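Local coordinates for putative isohexenylglutaconyl-CoA hydratase (Pseudomonas aeruginosa, PDB 4ZU2), which hydrates isohexenylglutaconyl-CoA, a step in the breakdown of citronellate and related acyclic terpenes, as a member of the crotonase (enoyl-CoA hydratase/isomerase) family, at the interface of chains A and B. Sequence-based numbering; all coordinates share one arbitrary frame. Chains: chain A/B, Putative isohexenylglutaconyl-CoA hydratase.

Contact 1: the interface of chains A and B. Residues chain A 73, 77, 84, 144; chain B 238-239, 242-243, 247-248, 251.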
loop_
_atom_site.group_PDB
_atom_site.type_symbol
_atom_site.label_atom_id
_atom_site.label_comp_id
_atom_site.label_asym_id
_atom_site.label_seq_id
_atom_site.Cartn_x
_atom_site.Cartn_y
_atom_site.Cartn_z
ATOM N N MET A 73 -28.280 -17.888 -4.202
ATOM C CA MET A 73 -28.045 -17.052 -5.397
ATOM C C MET A 73 -29.035 -17.556 -6.478
ATOM O O MET A 73 -29.546 -16.801 -7.290
ATOM C CB MET A 73 -26.577 -17.138 -5.870
ATOM C CG MET A 73 -25.997 -15.837 -6.519
ATOM S SD MET A 73 -25.222 -14.670 -5.390
ATOM C CE MET A 73 -26.452 -14.449 -4.088
ATOM N N ARG A 77 -32.920 -15.245 -8.579
ATOM C CA ARG A 77 -33.265 -14.939 -9.969
ATOM C C ARG A 77 -34.767 -14.747 -10.104
ATOM O O ARG A 77 -35.196 -13.986 -10.939
ATOM C CB ARG A 77 -32.876 -16.042 -10.910
ATOM C CG ARG A 77 -31.444 -16.057 -11.209
ATOM C CD ARG A 77 -31.189 -16.424 -12.583
ATOM N NE ARG A 77 -29.770 -16.617 -12.751
ATOM C CZ ARG A 77 -28.909 -15.661 -13.081
ATOM N NH1 ARG A 77 -29.306 -14.394 -13.293
ATOM N NH2 ARG A 77 -27.636 -15.999 -13.216
ATOM N N TYR A 84 -30.708 -9.089 -6.500
ATOM C CA TYR A 84 -29.264 -9.236 -6.533
ATOM C C TYR A 84 -28.590 -8.002 -5.918
ATOM O O TYR A 84 -27.681 -8.152 -5.142
ATOM C CB TYR A 84 -28.772 -9.575 -7.954
ATOM C CG TYR A 84 -29.064 -11.033 -8.264
ATOM C CD1 TYR A 84 -28.382 -12.048 -7.595
ATOM C CD2 TYR A 84 -30.062 -11.401 -9.163
ATOM C CE1 TYR A 84 -28.665 -13.393 -7.836
ATOM C CE2 TYR A 84 -30.354 -12.741 -9.395
ATOM C CZ TYR A 84 -29.657 -13.727 -8.717
ATOM O OH TYR A 84 -29.908 -15.050 -8.948
ATOM N N ILE A 144 -19.300 -12.989 -13.072
ATOM C CA ILE A 144 -19.733 -11.999 -12.075
ATOM C C ILE A 144 -18.539 -11.202 -11.476
ATOM O O ILE A 144 -17.421 -11.355 -11.939
ATOM C CB ILE A 144 -20.591 -12.641 -10.964
ATOM C CG1 ILE A 144 -19.756 -13.530 -10.045
ATOM C CG2 ILE A 144 -21.744 -13.481 -11.593
ATOM C CD1 ILE A 144 -20.603 -14.302 -8.988
ATOM N N PHE B 238 -22.937 -5.419 -9.820
ATOM C CA PHE B 238 -22.979 -6.845 -9.576
ATOM C C PHE B 238 -24.308 -7.439 -10.144
ATOM O O PHE B 238 -24.315 -8.458 -10.845
ATOM C CB PHE B 238 -22.868 -7.092 -8.069
ATOM C CG PHE B 238 -22.946 -8.562 -7.675
ATOM C CD1 PHE B 238 -21.806 -9.375 -7.719
ATOM C CD2 PHE B 238 -24.117 -9.103 -7.196
ATOM C CE1 PHE B 238 -21.856 -10.702 -7.318
ATOM C CE2 PHE B 238 -24.182 -10.411 -6.823
ATOM C CZ PHE B 238 -23.031 -11.227 -6.883
ATOM N N ALA B 239 -25.429 -6.815 -9.814
ATOM C CA ALA B 239 -26.743 -7.306 -10.313
ATOM C C ALA B 239 -26.756 -7.391 -11.848
ATOM O O ALA B 239 -27.156 -8.384 -12.429
ATOM C CB ALA B 239 -27.899 -6.394 -9.808
ATOM N N VAL B 242 -24.799 -10.316 -13.130
ATOM C CA VAL B 242 -25.475 -11.575 -12.839
ATOM C C VAL B 242 -26.553 -11.831 -13.855
ATOM O O VAL B 242 -26.799 -12.958 -14.229
ATOM C CB VAL B 242 -26.042 -11.623 -11.370
ATOM C CG1 VAL B 242 -26.764 -12.934 -11.043
ATOM C CG2 VAL B 242 -24.930 -11.583 -10.428
ATOM N N GLY B 243 -27.182 -10.765 -14.304
ATOM C CA GLY B 243 -28.285 -10.863 -15.202
ATOM C C GLY B 243 -27.926 -10.803 -16.665
ATOM O O GLY B 243 -28.778 -11.063 -17.512
ATOM N N GLY B 247 -22.796 -13.565 -17.132
ATOM C CA GLY B 247 -23.060 -14.072 -15.800
ATOM C C GLY B 247 -23.961 -15.291 -15.777
ATOM O O GLY B 247 -23.750 -16.195 -14.974
ATOM N N SER B 248 -24.966 -15.311 -16.651
ATOM C CA SER B 248 -25.918 -16.419 -16.689
ATOM C C SER B 248 -25.202 -17.672 -17.245
ATOM O O SER B 248 -25.276 -18.737 -16.655
ATOM C CB SER B 248 -27.160 -16.049 -17.509
ATOM O OG SER B 248 -26.911 -16.260 -18.879
ATOM N N THR B 251 -22.476 -18.885 -14.340
ATOM C CA THR B 251 -23.075 -19.512 -13.165
ATOM C C THR B 251 -23.807 -20.798 -13.583
ATOM O O THR B 251 -23.892 -21.752 -12.841
ATOM C CB THR B 251 -24.029 -18.548 -12.431
ATOM O OG1 THR B 251 -25.072 -18.142 -13.316
ATOM C CG2 THR B 251 -23.263 -17.280 -11.946
#
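B:Val242, near the C-terminal end of helix 227-243, is the close-packed centre of this patch between two copies of the protein. Its CG1 methyl, anti to the backbone N (chi1 180°), stands over the middle of the A:Tyr84 ring, 3.7 Å from the centroid, in a CH-pi contact. The two side chains cross at about a right angle, and CG1 lies over the face of the ring. The phenol OH of A:Tyr84 is hydrogen-bonded to the carbonyl of A:Met73, approached nearly along the C=O axis, which may steady the ring. B:Ala239, one turn earlier, is small enough to let its CB come within 3.8 Å of A:Tyr84 CB. The other branch of B:Val242, CG2, lies 3.9 Å from A:Ile144 CG2, the two branched chains side by side and pointing the same way.

Packing loosens around B:Phe238, whose CE1 stays 4.2 Å from A:Ile144 CD1, and A:Met73 beyond is poorly ordered. The other flank is polar. There A:Arg77, long enough to reach across to chain B, bends at chi2 and gives its NH1 to the main-chain O of B:Val242 at 3.0 Å; that oxygen lies in the guanidinium plane, although the donor stands above the carbonyl plane. Its NH2 adds weak bonds to the same oxygen and to B:Thr251. The hydroxyl OG1 of B:Thr251 is itself turned back to donate to B:Gly247 O, 2.9 Å away, on an in-plane lone pair.

Contact 2: the interface of chains A and B. Residues chain A 141, 146, 166-169; chain B 104, 204, 207, 212, 215, 219.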
loop_
_atom_site.group_PDB
_atom_site.type_symbol
_atom_site.label_atom_id
_atom_site.label_comp_id
_atom_site.label_asym_id
_atom_site.label_seq_id
_atom_site.Cartn_x
_atom_site.Cartn_y
_atom_site.Cartn_z
ATOM N N SER A 141 -14.351 -15.654 -13.223
ATOM C CA SER A 141 -14.367 -16.952 -13.936
ATOM C C SER A 141 -15.801 -17.536 -14.084
ATOM O O SER A 141 -15.993 -18.590 -14.670
ATOM C CB SER A 141 -13.392 -17.971 -13.301
ATOM O OG SER A 141 -13.838 -18.590 -12.099
ATOM N N PRO A 146 -16.326 -9.558 -8.066
ATOM C CA PRO A 146 -16.101 -9.432 -6.629
ATOM C C PRO A 146 -16.381 -7.949 -6.222
ATOM O O PRO A 146 -15.472 -7.219 -5.881
ATOM C CB PRO A 146 -14.619 -9.854 -6.464
ATOM C CG PRO A 146 -13.949 -9.458 -7.799
ATOM C CD PRO A 146 -15.079 -9.478 -8.849
ATOM N N ALA A 166 -7.979 -10.647 -8.963
ATOM C CA ALA A 166 -9.304 -10.403 -9.445
ATOM C C ALA A 166 -9.505 -10.675 -10.956
ATOM O O ALA A 166 -10.545 -11.172 -11.371
ATOM C CB ALA A 166 -9.698 -8.970 -9.124
ATOM N N LEU A 167 -8.531 -10.294 -11.765
ATOM C CA LEU A 167 -8.667 -10.404 -13.202
ATOM C C LEU A 167 -8.114 -11.740 -13.805
ATOM O O LEU A 167 -8.171 -11.919 -15.021
ATOM C CB LEU A 167 -8.017 -9.201 -13.860
ATOM C CG LEU A 167 -8.530 -7.871 -13.284
ATOM C CD1 LEU A 167 -7.721 -6.717 -13.824
ATOM C CD2 LEU A 167 -10.055 -7.679 -13.546
ATOM N N THR A 168 -7.609 -12.643 -12.950
ATOM C CA THR A 168 -7.072 -13.947 -13.376
ATOM C C THR A 168 -7.692 -15.097 -12.547
ATOM O O THR A 168 -7.451 -16.251 -12.825
ATOM C CB THR A 168 -5.452 -14.007 -13.298
ATOM O OG1 THR A 168 -4.996 -14.029 -11.937
ATOM C CG2 THR A 168 -4.815 -12.843 -14.003
ATOM N N ALA A 169 -8.465 -14.767 -11.506
ATOM C CA ALA A 169 -9.068 -15.777 -10.615
ATOM C C ALA A 169 -8.047 -16.787 -10.056
ATOM O O ALA A 169 -8.378 -17.935 -9.760
ATOM C CB ALA A 169 -10.211 -16.503 -11.340
ATOM N N LEU B 104 -6.904 -7.243 -19.811
ATOM C CA LEU B 104 -5.808 -7.553 -18.895
ATOM C C LEU B 104 -4.496 -7.181 -19.563
ATOM O O LEU B 104 -4.232 -7.616 -20.671
ATOM C CB LEU B 104 -5.806 -9.026 -18.495
ATOM C CG LEU B 104 -4.696 -9.471 -17.523
ATOM C CD1 LEU B 104 -5.185 -9.415 -16.123
ATOM C CD2 LEU B 104 -4.167 -10.898 -17.831
ATOM N N LEU B 204 -6.226 -16.199 -17.262
ATOM C CA LEU B 204 -7.038 -15.203 -17.956
ATOM C C LEU B 204 -8.155 -15.814 -18.818
ATOM O O LEU B 204 -9.267 -15.300 -18.881
ATOM C CB LEU B 204 -6.139 -14.314 -18.804
ATOM C CG LEU B 204 -6.751 -13.068 -19.474
ATOM C CD1 LEU B 204 -7.399 -13.367 -20.825
ATOM C CD2 LEU B 204 -7.774 -12.374 -18.537
ATOM N N CYS B 207 -11.542 -16.451 -17.292
ATOM C CA CYS B 207 -12.267 -15.256 -16.790
ATOM C C CYS B 207 -12.982 -14.457 -17.887
ATOM O O CYS B 207 -12.447 -14.229 -18.974
ATOM C CB CYS B 207 -11.299 -14.303 -16.081
ATOM S SG CYS B 207 -10.495 -15.054 -14.723
ATOM N N ASN B 212 -14.368 -8.931 -16.427
ATOM C CA ASN B 212 -13.039 -8.411 -16.104
ATOM C C ASN B 212 -12.990 -6.882 -16.196
ATOM O O ASN B 212 -12.416 -6.220 -15.346
ATOM C CB ASN B 212 -11.973 -8.991 -17.037
ATOM C CG ASN B 212 -11.187 -10.131 -16.418
ATOM O OD1 ASN B 212 -11.376 -10.544 -15.250
ATOM N ND2 ASN B 212 -10.311 -10.685 -17.224
ATOM N N THR B 215 -14.872 -5.248 -13.173
ATOM C CA THR B 215 -14.163 -5.504 -11.940
ATOM C C THR B 215 -12.996 -4.549 -11.841
ATOM O O THR B 215 -12.733 -3.946 -10.773
ATOM C CB THR B 215 -13.673 -6.927 -11.897
ATOM O OG1 THR B 215 -14.804 -7.808 -11.839
ATOM C CG2 THR B 215 -12.789 -7.157 -10.667
ATOM N N LEU B 219 -11.954 -1.703 -8.999
ATOM C CA LEU B 219 -10.699 -1.675 -8.248
ATOM C C LEU B 219 -10.039 -0.298 -8.413
ATOM O O LEU B 219 -9.654 0.335 -7.426
ATOM C CB LEU B 219 -9.733 -2.725 -8.757
ATOM C CG LEU B 219 -10.070 -4.214 -8.758
ATOM C CD1 LEU B 219 -9.049 -4.983 -9.616
ATOM C CD2 LEU B 219 -10.021 -4.701 -7.391
#
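A:Leu167, near the C-terminal end of helix 159-168, hides more surface than any other residue of this patch, pressing its side chain and its main-chain end against chain B. Its CB meets the CD1 methyl of B:Leu104 at 3.6 Å, while its CD2 branch turns toward helix 209-221 and comes to 3.3 Å from the main-chain O of B:Asn212. Leucine suits this place because its two ends serve different neighbours, a strand residue and a helix backbone. B:Asn212 crosses it obliquely and offers its amide ND2 to the carbonyl O of A:Leu167, a weak hydrogen bond of 3.3 Å. B:Thr215 packs its CG2 methyl, anti to the backbone N, on the apolar A:Ala166 CB and A:Pro146 CD, the latter 3.7 Å from CG2. B:Leu219 extends this apolar row to A:Ala166.

Behind these contacts, helix 209-221 presents B:Asn212, B:Thr215 and B:Leu219 in successive turns. B:Leu104 starts strand 104-109, and its CG, anti to the backbone N (chi1 -180°), carries CD1 near A:Thr168 CG2 as well. The helix of chain A ends here: A:Ala169 has left-handed backbone torsions (phi 52°, psi 32°), and this turn brings its methyl beside B:Cys207. The soft, compact sulfur fits against the helix end, B:Cys207 SG being anti to its own carbonyl carbon and 3.5 Å from A:Thr168 C.

Contact 3: the interface of chains A and B. Residues chain A 140, 142-145; chain B 207-208, 211, 215, 241, 246-247, 262.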
loop_
_atom_site.group_PDB
_atom_site.type_symbol
_atom_site.label_atom_id
_atom_site.label_comp_id
_atom_site.label_asym_id
_atom_site.label_seq_id
_atom_site.Cartn_x
_atom_site.Cartn_y
_atom_site.Cartn_z
ATOM N N THR A 140 -14.910 -13.564 -11.480
ATOM C CA THR A 140 -14.991 -13.278 -12.929
ATOM C C THR A 140 -14.822 -14.545 -13.801
ATOM O O THR A 140 -15.076 -14.494 -14.997
ATOM C CB THR A 140 -13.944 -12.283 -13.381
ATOM O OG1 THR A 140 -12.659 -12.871 -13.188
ATOM C CG2 THR A 140 -14.050 -10.966 -12.623
ATOM N N LEU A 142 -16.771 -16.809 -13.536
ATOM C CA LEU A 142 -18.193 -17.143 -13.518
ATOM C C LEU A 142 -19.017 -15.999 -14.114
ATOM O O LEU A 142 -20.248 -16.001 -14.049
ATOM C CB LEU A 142 -18.664 -17.347 -12.071
ATOM C CG LEU A 142 -18.835 -18.781 -11.573
ATOM C CD1 LEU A 142 -17.494 -19.474 -11.533
ATOM C CD2 LEU A 142 -19.484 -18.766 -10.205
ATOM N N GLY A 143 -18.345 -15.026 -14.709
ATOM C CA GLY A 143 -19.025 -13.913 -15.316
ATOM C C GLY A 143 -19.596 -12.884 -14.377
ATOM O O GLY A 143 -20.307 -11.991 -14.853
ATOM N N ILE A 144 -19.300 -12.989 -13.072
ATOM C CA ILE A 144 -19.733 -11.999 -12.075
ATOM C C ILE A 144 -18.539 -11.202 -11.476
ATOM O O ILE A 144 -17.421 -11.355 -11.939
ATOM C CB ILE A 144 -20.591 -12.641 -10.964
ATOM C CG1 ILE A 144 -19.756 -13.530 -10.045
ATOM C CG2 ILE A 144 -21.744 -13.481 -11.593
ATOM C CD1 ILE A 144 -20.603 -14.302 -8.988
ATOM N N LEU A 145 -18.804 -10.370 -10.459
ATOM C CA LEU A 145 -17.853 -9.369 -9.979
ATOM C C LEU A 145 -17.597 -9.625 -8.513
ATOM O O LEU A 145 -18.532 -9.883 -7.803
ATOM C CB LEU A 145 -18.414 -7.950 -10.109
ATOM C CG LEU A 145 -19.120 -7.522 -11.384
ATOM C CD1 LEU A 145 -19.476 -6.006 -11.326
ATOM C CD2 LEU A 145 -18.281 -7.867 -12.608
ATOM N N CYS B 207 -11.542 -16.451 -17.292
ATOM C CA CYS B 207 -12.267 -15.256 -16.790
ATOM C C CYS B 207 -12.982 -14.457 -17.887
ATOM O O CYS B 207 -12.447 -14.229 -18.974
ATOM C CB CYS B 207 -11.299 -14.303 -16.081
ATOM S SG CYS B 207 -10.495 -15.054 -14.723
ATOM N N ALA B 208 -14.224 -14.079 -17.619
ATOM C CA ALA B 208 -15.044 -13.418 -18.628
ATOM C C ALA B 208 -14.653 -11.966 -18.937
ATOM O O ALA B 208 -14.285 -11.206 -18.061
ATOM C CB ALA B 208 -16.539 -13.500 -18.255
ATOM N N ALA B 211 -16.945 -9.178 -17.477
ATOM C CA ALA B 211 -16.752 -9.301 -16.052
ATOM C C ALA B 211 -15.415 -8.701 -15.632
ATOM O O ALA B 211 -15.351 -8.038 -14.605
ATOM C CB ALA B 211 -16.828 -10.758 -15.623
ATOM N N THR B 215 -14.872 -5.248 -13.173
ATOM C CA THR B 215 -14.163 -5.504 -11.940
ATOM C C THR B 215 -12.996 -4.549 -11.841
ATOM O O THR B 215 -12.733 -3.946 -10.773
ATOM C CB THR B 215 -13.673 -6.927 -11.897
ATOM O OG1 THR B 215 -14.804 -7.808 -11.839
ATOM C CG2 THR B 215 -12.789 -7.157 -10.667
ATOM N N ALA B 241 -24.275 -7.688 -13.847
ATOM C CA ALA B 241 -23.405 -8.729 -14.344
ATOM C C ALA B 241 -24.068 -10.109 -14.224
ATOM O O ALA B 241 -23.982 -10.911 -15.132
ATOM C CB ALA B 241 -22.074 -8.699 -13.607
ATOM N N GLU B 246 -22.959 -12.917 -19.923
ATOM C CA GLU B 246 -21.800 -13.589 -19.347
ATOM C C GLU B 246 -22.106 -14.271 -18.014
ATOM O O GLU B 246 -21.701 -15.406 -17.785
ATOM C CB GLU B 246 -20.648 -12.613 -19.149
ATOM C CG GLU B 246 -19.771 -12.391 -20.358
ATOM C CD GLU B 246 -18.627 -11.449 -19.994
ATOM O OE1 GLU B 246 -17.941 -10.900 -20.896
ATOM O OE2 GLU B 246 -18.445 -11.235 -18.783
ATOM N N GLY B 247 -22.796 -13.565 -17.132
ATOM C CA GLY B 247 -23.060 -14.072 -15.800
ATOM C C GLY B 247 -23.961 -15.291 -15.777
ATOM O O GLY B 247 -23.750 -16.195 -14.974
ATOM N N TRP B 262 -16.335 -18.920 -22.846
ATOM C CA TRP B 262 -15.104 -18.129 -23.066
ATOM C C TRP B 262 -13.844 -18.911 -22.701
ATOM O O TRP B 262 -12.731 -18.583 -23.153
ATOM C CB TRP B 262 -15.136 -16.768 -22.303
ATOM C CG TRP B 262 -15.356 -16.927 -20.791
ATOM C CD1 TRP B 262 -14.436 -17.316 -19.871
ATOM C CD2 TRP B 262 -16.593 -16.796 -20.083
ATOM N NE1 TRP B 262 -15.018 -17.404 -18.611
ATOM C CE2 TRP B 262 -16.337 -17.094 -18.724
ATOM C CE3 TRP B 262 -17.884 -16.463 -20.459
ATOM C CZ2 TRP B 262 -17.320 -17.018 -17.748
ATOM C CZ3 TRP B 262 -18.848 -16.396 -19.483
ATOM C CH2 TRP B 262 -18.561 -16.683 -18.145
HETATM O O HOH W 1 -20.244 -10.233 -16.727
#
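The carboxylate oxygen OE2 of B:Glu246 is gripped twice: by the main-chain N of B:Ala211 at 2.9 Å, on its syn lone pair, and by water 1, also at 2.9 Å from OE2. The water lies 2.6 Å from A:Gly143 O and so carries the grip across the interface. Because B:Ala211 N belongs to the first turn of helix 209-221, the carboxylate suits this helix start, where the positive end of the helix dipole may stabilise its charge.

A direct bond runs from B:Ala208 N to A:Thr140 O, 2.8 Å and almost straight (172° at H), the donor lying above the carbonyl plane. A:Thr140 directs its CG2 methyl toward B:Thr215, whose OG1 is hydrogen-bonded to B:Ala211 O. A:Leu145 slides past B:Thr215 in the opposite direction, with its CG 3.9 Å from B:Ala241 CB. Small residues let the backbones approach: B:Ala211 CB and B:Ala208 CB both touch A:Gly143, which has a left-handed backbone (phi 75°). Within chain B, B:Ala208 CB also sits over the centre of the B:Trp262 ring.

In the fold, the 3-10 helix 139-142 of chain A and the loop after it lie against the loop leading into helix 209-221, the starts of helices 209-221 and 245-255 and the end of helix 227-243.

Contact 3 lies between the others: the C-alpha centres of contacts 1 and 3 are about 9 Å apart, those of contacts 2 and 3 about 8 Å, and those of contacts 1 and 2 about 16 Å. A:Ile144 and B:Gly247 belong to contacts 1 and 3, B:Cys207 and B:Thr215 to contacts 2 and 3, so the three form one continuous strip. Along it, C-terminal helices of chain B meet chain A through unlike surfaces, without an exact two-fold. Such an interface is what a cyclic trimer would use, in keeping with the three-copy deposited assembly and the trimers common among crotonases.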